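Local coordinates for protein putative citrate lyase (Ralstonia eutropha, PDB 3QQW) that probably acts as a magnesium-dependent carbon-carbon lyase on citramalyl-CoA or a related acyl-CoA, within a TIM-barrel fold, at residues C[26-31]-C[251-256]; C[50-55]-C[112-117]. All blocks are in the same frame, centred on the assembly; numbering follows the deposited sequence.

Contact 1. Residues C[26-31]-C[251-256]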
ATOM      1  N   GLU C  26      17.530 -20.703  -1.290  1.00 34.86           N
ATOM      2  CA  GLU C  26      18.840 -20.127  -1.019  1.00 34.16           C
ATOM      3  C   GLU C  26      19.255 -20.529   0.374  1.00 37.05           C
ATOM      4  O   GLU C  26      18.671 -20.047   1.351  1.00 36.16           O
ATOM      5  CB  GLU C  26      18.833 -18.600  -1.184  1.00 34.17           C
ATOM      6  CG  GLU C  26      20.238 -18.018  -1.194  1.00 36.61           C
ATOM      7  CD  GLU C  26      20.290 -16.516  -1.354  1.00 47.22           C
ATOM      8  OE1 GLU C  26      19.871 -16.032  -2.425  1.00 43.18           O
ATOM      9  OE2 GLU C  26      20.754 -15.820  -0.422  1.00 41.42           O
ATOM     10  N   HIS C  27      20.235 -21.435   0.463  1.00 34.18           N
ATOM     11  CA  HIS C  27      20.697 -21.981   1.735  1.00 35.63           C
ATOM     12  C   HIS C  27      21.897 -21.195   2.280  1.00 40.72           C
ATOM     13  O   HIS C  27      22.849 -20.928   1.552  1.00 39.94           O
ATOM     14  CB  HIS C  27      21.037 -23.462   1.583  1.00 37.86           C
ATOM     15  CG  HIS C  27      21.364 -24.119   2.876  1.00 43.62           C
ATOM     16  ND1 HIS C  27      20.373 -24.436   3.797  1.00 46.72           N
ATOM     17  CD2 HIS C  27      22.565 -24.471   3.383  1.00 46.65           C
ATOM     18  CE1 HIS C  27      21.005 -24.971   4.827  1.00 47.60           C
ATOM     19  NE2 HIS C  27      22.325 -25.017   4.621  1.00 47.96           N
ATOM     20  N   PHE C  28      21.825 -20.793   3.559  1.00 37.75           N
ATOM     21  CA  PHE C  28      22.904 -20.066   4.229  1.00 36.59           C
ATOM     22  C   PHE C  28      23.770 -21.001   5.035  1.00 42.65           C
ATOM     23  O   PHE C  28      23.244 -21.921   5.649  1.00 43.51           O
ATOM     24  CB  PHE C  28      22.332 -18.973   5.141  1.00 36.87           C
ATOM     25  CG  PHE C  28      21.955 -17.754   4.350  1.00 35.15           C
ATOM     26  CD1 PHE C  28      20.904 -17.796   3.431  1.00 35.55           C
ATOM     27  CD2 PHE C  28      22.654 -16.566   4.504  1.00 35.74           C
ATOM     28  CE1 PHE C  28      20.582 -16.682   2.676  1.00 35.47           C
ATOM     29  CE2 PHE C  28      22.286 -15.426   3.790  1.00 36.70           C
ATOM     30  CZ  PHE C  28      21.268 -15.498   2.873  1.00 34.47           C
ATOM     31  N   ALA C  29      25.095 -20.743   5.030  1.00 39.56           N
ATOM     32  CA  ALA C  29      26.162 -21.479   5.744  1.00 40.57           C
ATOM     33  C   ALA C  29      27.272 -20.467   6.065  1.00 44.71           C
ATOM     34  O   ALA C  29      27.700 -19.729   5.176  1.00 43.46           O
ATOM     35  CB  ALA C  29      26.692 -22.643   4.904  1.00 40.71           C
ATOM     36  N   GLY C  30      27.648 -20.386   7.335  1.00 41.75           N
ATOM     37  CA  GLY C  30      28.606 -19.412   7.838  1.00 41.99           C
ATOM     38  C   GLY C  30      29.991 -19.940   8.121  1.00 50.33           C
ATOM     39  O   GLY C  30      30.916 -19.147   8.235  1.00 53.85           O
ATOM     40  N   SER C  31      30.154 -21.260   8.278  1.00 46.30           N
ATOM     41  CA  SER C  31      31.452 -21.868   8.540  1.00 46.10           C
ATOM     42  C   SER C  31      31.966 -22.609   7.310  1.00 47.30           C
ATOM     43  O   SER C  31      31.166 -23.033   6.476  1.00 44.99           O
ATOM     44  CB  SER C  31      31.342 -22.831   9.715  1.00 50.57           C
ATOM     45  OG  SER C  31      30.598 -23.983   9.356  1.00 61.05           O
ATOM     46  N   ARG C 251      11.204 -17.324  -4.357  1.00 34.30           N
ATOM     47  CA  ARG C 251      12.399 -17.854  -3.717  1.00 34.11           C
ATOM     48  C   ARG C 251      12.226 -17.731  -2.210  1.00 38.23           C
ATOM     49  O   ARG C 251      11.419 -16.929  -1.737  1.00 37.03           O
ATOM     50  CB  ARG C 251      13.615 -17.069  -4.211  1.00 32.72           C
ATOM     51  CG  ARG C 251      14.984 -17.587  -3.840  1.00 35.46           C
ATOM     52  CD  ARG C 251      15.925 -16.857  -4.776  1.00 38.07           C
ATOM     53  NE  ARG C 251      17.320 -16.866  -4.362  1.00 36.43           N
ATOM     54  CZ  ARG C 251      18.271 -17.555  -4.976  1.00 44.04           C
ATOM     55  NH1 ARG C 251      17.970 -18.347  -5.989  1.00 34.65           N
ATOM     56  NH2 ARG C 251      19.530 -17.448  -4.588  1.00 37.57           N
HETATM   57  N   MSE C 252      12.980 -18.541  -1.453  1.00 35.95           N
HETATM   58  CA  MSE C 252      12.958 -18.505  -0.006  1.00 34.26           C
HETATM   59  C   MSE C 252      14.263 -18.979   0.538  1.00 39.01           C
HETATM   60  O   MSE C 252      14.820 -19.963   0.049  1.00 40.42           O
HETATM   61  CB  MSE C 252      11.819 -19.375   0.533  1.00 36.64           C
HETATM   62  CG  MSE C 252      11.518 -19.116   1.984  1.00 41.35           C
HETATM   63 SE   MSE C 252       9.905 -20.008   2.452  0.75 47.33          SE
HETATM   64  CE  MSE C 252      10.279 -20.333   4.335  1.00 44.77           C
ATOM     65  N   TRP C 253      14.706 -18.333   1.612  1.00 34.74           N
ATOM     66  CA  TRP C 253      15.927 -18.686   2.320  1.00 34.49           C
ATOM     67  C   TRP C 253      15.767 -19.979   3.111  1.00 41.35           C
ATOM     68  O   TRP C 253      14.684 -20.302   3.593  1.00 42.95           O
ATOM     69  CB  TRP C 253      16.320 -17.556   3.269  1.00 33.13           C
ATOM     70  CG  TRP C 253      16.903 -16.338   2.617  1.00 33.89           C
ATOM     71  CD1 TRP C 253      16.844 -15.995   1.298  1.00 36.67           C
ATOM     72  CD2 TRP C 253      17.626 -15.289   3.274  1.00 33.29           C
ATOM     73  NE1 TRP C 253      17.506 -14.810   1.084  1.00 36.65           N
ATOM     74  CE2 TRP C 253      18.009 -14.358   2.280  1.00 37.36           C
ATOM     75  CE3 TRP C 253      18.063 -15.085   4.600  1.00 34.21           C
ATOM     76  CZ2 TRP C 253      18.757 -13.205   2.576  1.00 35.68           C
ATOM     77  CZ3 TRP C 253      18.817 -13.950   4.888  1.00 34.88           C
ATOM     78  CH2 TRP C 253      19.128 -13.010   3.892  1.00 34.90           C
ATOM     79  N   SER C 254      16.881 -20.674   3.304  1.00 38.37           N
ATOM     80  CA  SER C 254      16.990 -21.874   4.112  1.00 39.21           C
ATOM     81  C   SER C 254      18.156 -21.716   5.085  1.00 46.39           C
ATOM     82  O   SER C 254      19.207 -21.195   4.698  1.00 45.70           O
ATOM     83  CB  SER C 254      17.201 -23.089   3.219  1.00 40.99           C
ATOM     84  OG  SER C 254      17.635 -24.199   3.982  1.00 45.72           O
ATOM     85  N   ILE C 255      17.987 -22.168   6.328  1.00 45.86           N
ATOM     86  CA  ILE C 255      19.058 -22.109   7.332  1.00 46.45           C
ATOM     87  C   ILE C 255      19.400 -23.510   7.838  1.00 52.98           C
ATOM     88  O   ILE C 255      20.359 -23.673   8.586  1.00 54.57           O
ATOM     89  CB  ILE C 255      18.764 -21.143   8.498  1.00 49.63           C
ATOM     90  CG1 ILE C 255      17.330 -21.328   9.065  1.00 51.53           C
ATOM     91  CG2 ILE C 255      19.097 -19.711   8.075  1.00 46.68           C
ATOM     92  CD1 ILE C 255      17.047 -20.660  10.422  1.00 63.78           C
ATOM     93  N   TYR C 256      18.637 -24.514   7.417  1.00 50.27           N
ATOM     94  CA  TYR C 256      18.865 -25.907   7.793  1.00 51.53           C
ATOM     95  C   TYR C 256      18.607 -26.803   6.563  1.00 53.21           C
ATOM     96  O   TYR C 256      17.630 -26.580   5.850  1.00 51.28           O
ATOM     97  CB  TYR C 256      18.011 -26.314   9.006  1.00 55.14           C
ATOM     98  CG  TYR C 256      18.537 -27.556   9.685  1.00 61.37           C
ATOM     99  CD1 TYR C 256      19.683 -27.509  10.481  1.00 63.74           C
ATOM    100  CD2 TYR C 256      17.923 -28.795   9.493  1.00 63.82           C
ATOM    101  CE1 TYR C 256      20.189 -28.656  11.086  1.00 66.59           C
ATOM    102  CE2 TYR C 256      18.432 -29.951  10.082  1.00 66.41           C
ATOM    103  CZ  TYR C 256      19.562 -29.875  10.886  1.00 74.53           C
ATOM    104  OH  TYR C 256      20.083 -30.989  11.509  1.00 76.57           O
TER
HETATM  105  O   HOH W   1      17.450 -14.971  -2.075  1.00 36.08           O

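Contact 2. Residues C[50-55]-C[112-117]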
ATOM      1  N   ASP C  50      20.718 -22.418  -4.157  1.00 34.66           N
ATOM      2  CA  ASP C  50      21.942 -21.653  -4.136  1.00 34.31           C
ATOM      3  C   ASP C  50      22.524 -21.683  -2.723  1.00 36.87           C
ATOM      4  O   ASP C  50      21.804 -21.923  -1.768  1.00 34.74           O
ATOM      5  CB  ASP C  50      21.689 -20.213  -4.580  1.00 35.64           C
ATOM      6  CG  ASP C  50      21.408 -20.031  -6.050  1.00 44.76           C
ATOM      7  OD1 ASP C  50      21.832 -20.909  -6.859  1.00 43.63           O
ATOM      8  OD2 ASP C  50      20.832 -18.986  -6.412  1.00 45.75           O
ATOM      9  N   VAL C  51      23.828 -21.437  -2.587  1.00 34.62           N
ATOM     10  CA  VAL C  51      24.465 -21.394  -1.276  1.00 32.66           C
ATOM     11  C   VAL C  51      24.938 -19.973  -1.028  1.00 34.79           C
ATOM     12  O   VAL C  51      25.645 -19.407  -1.851  1.00 35.82           O
ATOM     13  CB  VAL C  51      25.615 -22.417  -1.172  1.00 38.01           C
ATOM     14  CG1 VAL C  51      26.356 -22.290   0.150  1.00 38.25           C
ATOM     15  CG2 VAL C  51      25.097 -23.831  -1.354  1.00 39.64           C
ATOM     16  N   THR C  52      24.559 -19.392   0.100  1.00 32.31           N
ATOM     17  CA  THR C  52      25.084 -18.097   0.488  1.00 33.43           C
ATOM     18  C   THR C  52      26.079 -18.308   1.609  1.00 37.75           C
ATOM     19  O   THR C  52      25.728 -18.817   2.674  1.00 38.82           O
ATOM     20  CB  THR C  52      23.989 -17.065   0.863  1.00 40.00           C
ATOM     21  OG1 THR C  52      23.051 -16.988  -0.199  1.00 41.54           O
ATOM     22  CG2 THR C  52      24.565 -15.680   1.095  1.00 31.73           C
ATOM     23  N   CYS C  53      27.328 -17.952   1.346  1.00 34.96           N
ATOM     24  CA  CYS C  53      28.400 -17.982   2.340  1.00 35.43           C
ATOM     25  C   CYS C  53      28.240 -16.740   3.140  1.00 41.53           C
ATOM     26  O   CYS C  53      28.350 -15.623   2.620  1.00 39.81           O
ATOM     27  CB  CYS C  53      29.769 -18.073   1.680  1.00 35.08           C
ATOM     28  SG  CYS C  53      29.908 -19.417   0.493  1.00 38.13           S
ATOM     29  N   ASP C  54      27.779 -16.928   4.349  1.00 42.18           N
ATOM     30  CA  ASP C  54      27.443 -15.826   5.209  1.00 43.25           C
ATOM     31  C   ASP C  54      28.680 -15.199   5.864  1.00 52.46           C
ATOM     32  O   ASP C  54      29.340 -15.872   6.615  1.00 54.78           O
ATOM     33  CB  ASP C  54      26.444 -16.306   6.257  1.00 44.39           C
ATOM     34  CG  ASP C  54      25.605 -15.182   6.826  1.00 49.82           C
ATOM     35  OD1 ASP C  54      25.942 -13.995   6.574  1.00 47.04           O
ATOM     36  OD2 ASP C  54      24.621 -15.481   7.526  1.00 54.20           O
ATOM     37  N   CYS C  55      28.994 -13.926   5.565  1.00 51.91           N
ATOM     38  CA  CYS C  55      30.093 -13.176   6.203  1.00 54.41           C
ATOM     39  C   CYS C  55      29.497 -12.428   7.342  1.00 61.91           C
ATOM     40  O   CYS C  55      29.939 -12.617   8.477  1.00 63.20           O
ATOM     41  CB  CYS C  55      30.809 -12.234   5.234  1.00 54.27           C
ATOM     42  SG  CYS C  55      31.922 -13.068   4.079  1.00 57.49           S
ATOM     43  N   LEU C 112      31.943 -16.480  -8.345  1.00 35.89           N
ATOM     44  CA  LEU C 112      30.975 -15.802  -7.477  1.00 34.95           C
ATOM     45  C   LEU C 112      29.629 -15.636  -8.171  1.00 39.44           C
ATOM     46  O   LEU C 112      29.559 -15.019  -9.232  1.00 39.92           O
ATOM     47  CB  LEU C 112      31.531 -14.454  -7.020  1.00 35.21           C
ATOM     48  CG  LEU C 112      30.729 -13.663  -5.958  1.00 38.34           C
ATOM     49  CD1 LEU C 112      30.584 -14.429  -4.639  1.00 35.34           C
ATOM     50  CD2 LEU C 112      31.381 -12.341  -5.720  1.00 40.08           C
ATOM     51  N   ALA C 113      28.569 -16.249  -7.601  1.00 34.34           N
ATOM     52  CA  ALA C 113      27.240 -16.245  -8.200  1.00 32.81           C
ATOM     53  C   ALA C 113      26.513 -14.910  -7.965  1.00 36.18           C
ATOM     54  O   ALA C 113      25.788 -14.447  -8.851  1.00 37.52           O
ATOM     55  CB  ALA C 113      26.412 -17.394  -7.642  1.00 32.79           C
ATOM     56  N   TYR C 114      26.690 -14.314  -6.772  1.00 29.14           N
ATOM     57  CA  TYR C 114      26.043 -13.074  -6.352  1.00 28.86           C
ATOM     58  C   TYR C 114      26.613 -12.566  -5.040  1.00 36.60           C
ATOM     59  O   TYR C 114      27.283 -13.310  -4.311  1.00 35.68           O
ATOM     60  CB  TYR C 114      24.506 -13.255  -6.192  1.00 27.72           C
ATOM     61  CG  TYR C 114      24.128 -14.387  -5.276  1.00 27.26           C
ATOM     62  CD1 TYR C 114      24.003 -14.190  -3.900  1.00 29.03           C
ATOM     63  CD2 TYR C 114      23.888 -15.664  -5.778  1.00 27.97           C
ATOM     64  CE1 TYR C 114      23.685 -15.244  -3.043  1.00 27.91           C
ATOM     65  CE2 TYR C 114      23.582 -16.727  -4.930  1.00 27.53           C
ATOM     66  CZ  TYR C 114      23.482 -16.511  -3.566  1.00 31.68           C
ATOM     67  OH  TYR C 114      23.145 -17.556  -2.738  1.00 33.21           O
ATOM     68  N   ILE C 115      26.276 -11.310  -4.712  1.00 33.69           N
ATOM     69  CA  ILE C 115      26.602 -10.702  -3.433  1.00 32.83           C
ATOM     70  C   ILE C 115      25.279 -10.282  -2.810  1.00 36.96           C
ATOM     71  O   ILE C 115      24.457  -9.625  -3.455  1.00 36.22           O
ATOM     72  CB  ILE C 115      27.622  -9.535  -3.542  1.00 36.15           C
ATOM     73  CG1 ILE C 115      29.024 -10.094  -3.788  1.00 36.19           C
ATOM     74  CG2 ILE C 115      27.602  -8.637  -2.292  1.00 36.39           C
ATOM     75  CD1 ILE C 115      29.941  -9.108  -4.325  1.00 35.96           C
ATOM     76  N   THR C 116      25.072 -10.699  -1.562  1.00 34.14           N
ATOM     77  CA  THR C 116      23.908 -10.349  -0.765  1.00 33.43           C
ATOM     78  C   THR C 116      24.311  -9.158   0.103  1.00 39.82           C
ATOM     79  O   THR C 116      25.306  -9.219   0.838  1.00 40.46           O
ATOM     80  CB  THR C 116      23.402 -11.549  -0.012  1.00 34.97           C
ATOM     81  OG1 THR C 116      23.007 -12.531  -0.966  1.00 43.79           O
ATOM     82  CG2 THR C 116      22.225 -11.215   0.878  1.00 33.08           C
ATOM     83  N   VAL C 117      23.569  -8.054  -0.047  1.00 36.16           N
ATOM     84  CA  VAL C 117      23.813  -6.792   0.665  1.00 35.46           C
ATOM     85  C   VAL C 117      22.736  -6.642   1.753  1.00 37.59           C
ATOM     86  O   VAL C 117      21.542  -6.505   1.448  1.00 34.90           O
ATOM     87  CB  VAL C 117      23.834  -5.590  -0.318  1.00 37.60           C
ATOM     88  CG1 VAL C 117      24.087  -4.275   0.400  1.00 39.62           C
ATOM     89  CG2 VAL C 117      24.829  -5.807  -1.441  1.00 35.33           C
TER

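Contact 1. Residues C[26-31]-C[251-256]
Glu26 illustrates how a buried carboxylate can tie two barrel strands together. Its CG stands anti to the backbone N (chi1 -168°) and the chain runs on extended, so that CB and CG cross the guanidinium of Arg251 obliquely, with CG 3.5 Å from Arg251 NH2; CD stays close to the same nitrogen. At the tip, OE1 takes the salt bridge: Arg251 NH2 donates to Glu26 OE1 at 2.6 Å on a nearly straight bond (167°), and the oxygen lies in the guanidinium plane and receives the bond on its anti lone pair. Arg251 NE adds a weak bond to the same oxygen. A water donates to Glu26 OE1 at 2.7 Å and accepts from Arg251 NE and Trp253 NE1; the indole N-H has its stronger partner in Asp174. The other oxygen, Glu26 OE2, runs beside Trp253 NE1 at 3.7 Å and probably bonds to Thr52 beyond the two segments.

Next along the sheet, Phe28 brings CE1 and CZ over one face of the Trp253 indole, CE1 3.3 Å from CD2, the two planes tilted by 36°. On the opposite side of the sheet, His27 and Ser254 pair through ND1 and OG, 2.8 Å apart, beside Ile260 of helix 260-267. The backbones run parallel beneath: Glu26 N bonds to Met252 O, Ser254 N to Glu26 O at 2.7 Å, and Phe28 N to Ser254 O almost along the carbonyl axis. Since 26-29 and 251-254 are the first and last of eight strands, this ladder is the seam that closes a TIM barrel.

Contact 2. Residues C[50-55]-C[112-117]
Tyr114 holds CG in the crowded position between its backbone N and carbonyl carbon (chi1 54°), and the phenol reaches across the barrel interior toward strand 49-54. Thr52 answers with OG1 beside its own backbone N (chi1 -53°), which leaves its methyl CG2 anti to that nitrogen. The two side chains thus cross at about a right angle, and the hydroxyls meet tip to tip: Tyr114 OH donates to Thr52 OG1 at 2.6 Å, with the acceptor in the plane of the phenol ring at its edge.

Around this bond the packing is mixed. Asp50 CB lies 3.5 Å from Tyr114 OH, and the carboxylate crosses the ring obliquely, its plane turned 42° from it; OD2 comes to 3.9 Å from Tyr114 CE2. That carboxylate is held by charges beyond the phenol, OD1 by Arg84 and OD2 by Arg251. Farther along, Thr52 CG2 faces Thr116 OG1 at 4.1 Å, a looser apolar-to-polar touch. Stacking on His149 steadies the tyrosine ring from outside the two segments.

Because Tyr114 OH donates its hydrogen bond to Thr52 OG1, the threonine's own hydrogen is left to point, probably, at the carboxylate of Glu26; this chain of bonds would help to stabilise that buried negative charge inside the barrel.

Contact 1 and contact 2 show how neighbouring interactions merge into one polar network inside a barrel. Their centres lie 10 Å apart, and strands 25-29 and 49-54 are adjacent in the sheet, so 50-55 continues the wall that 26-31 begins. Two bonds join them directly: Glu26 OE2 to Thr52 OG1 at 2.6 Å, probably a hydrogen bond, and the salt bridge from Arg251 NH2 to Asp50 OD2 at 2.7 Å. Phe28 CE2 packs on Thr52 CG2 at 3.5 Å. Both contacts border the predicted substrate site: the side chains of Trp253 and Thr116 come within about 3 and 4 Å, nearest atom to nearest atom, of that of Arg88, the predicted substrate-binding residue.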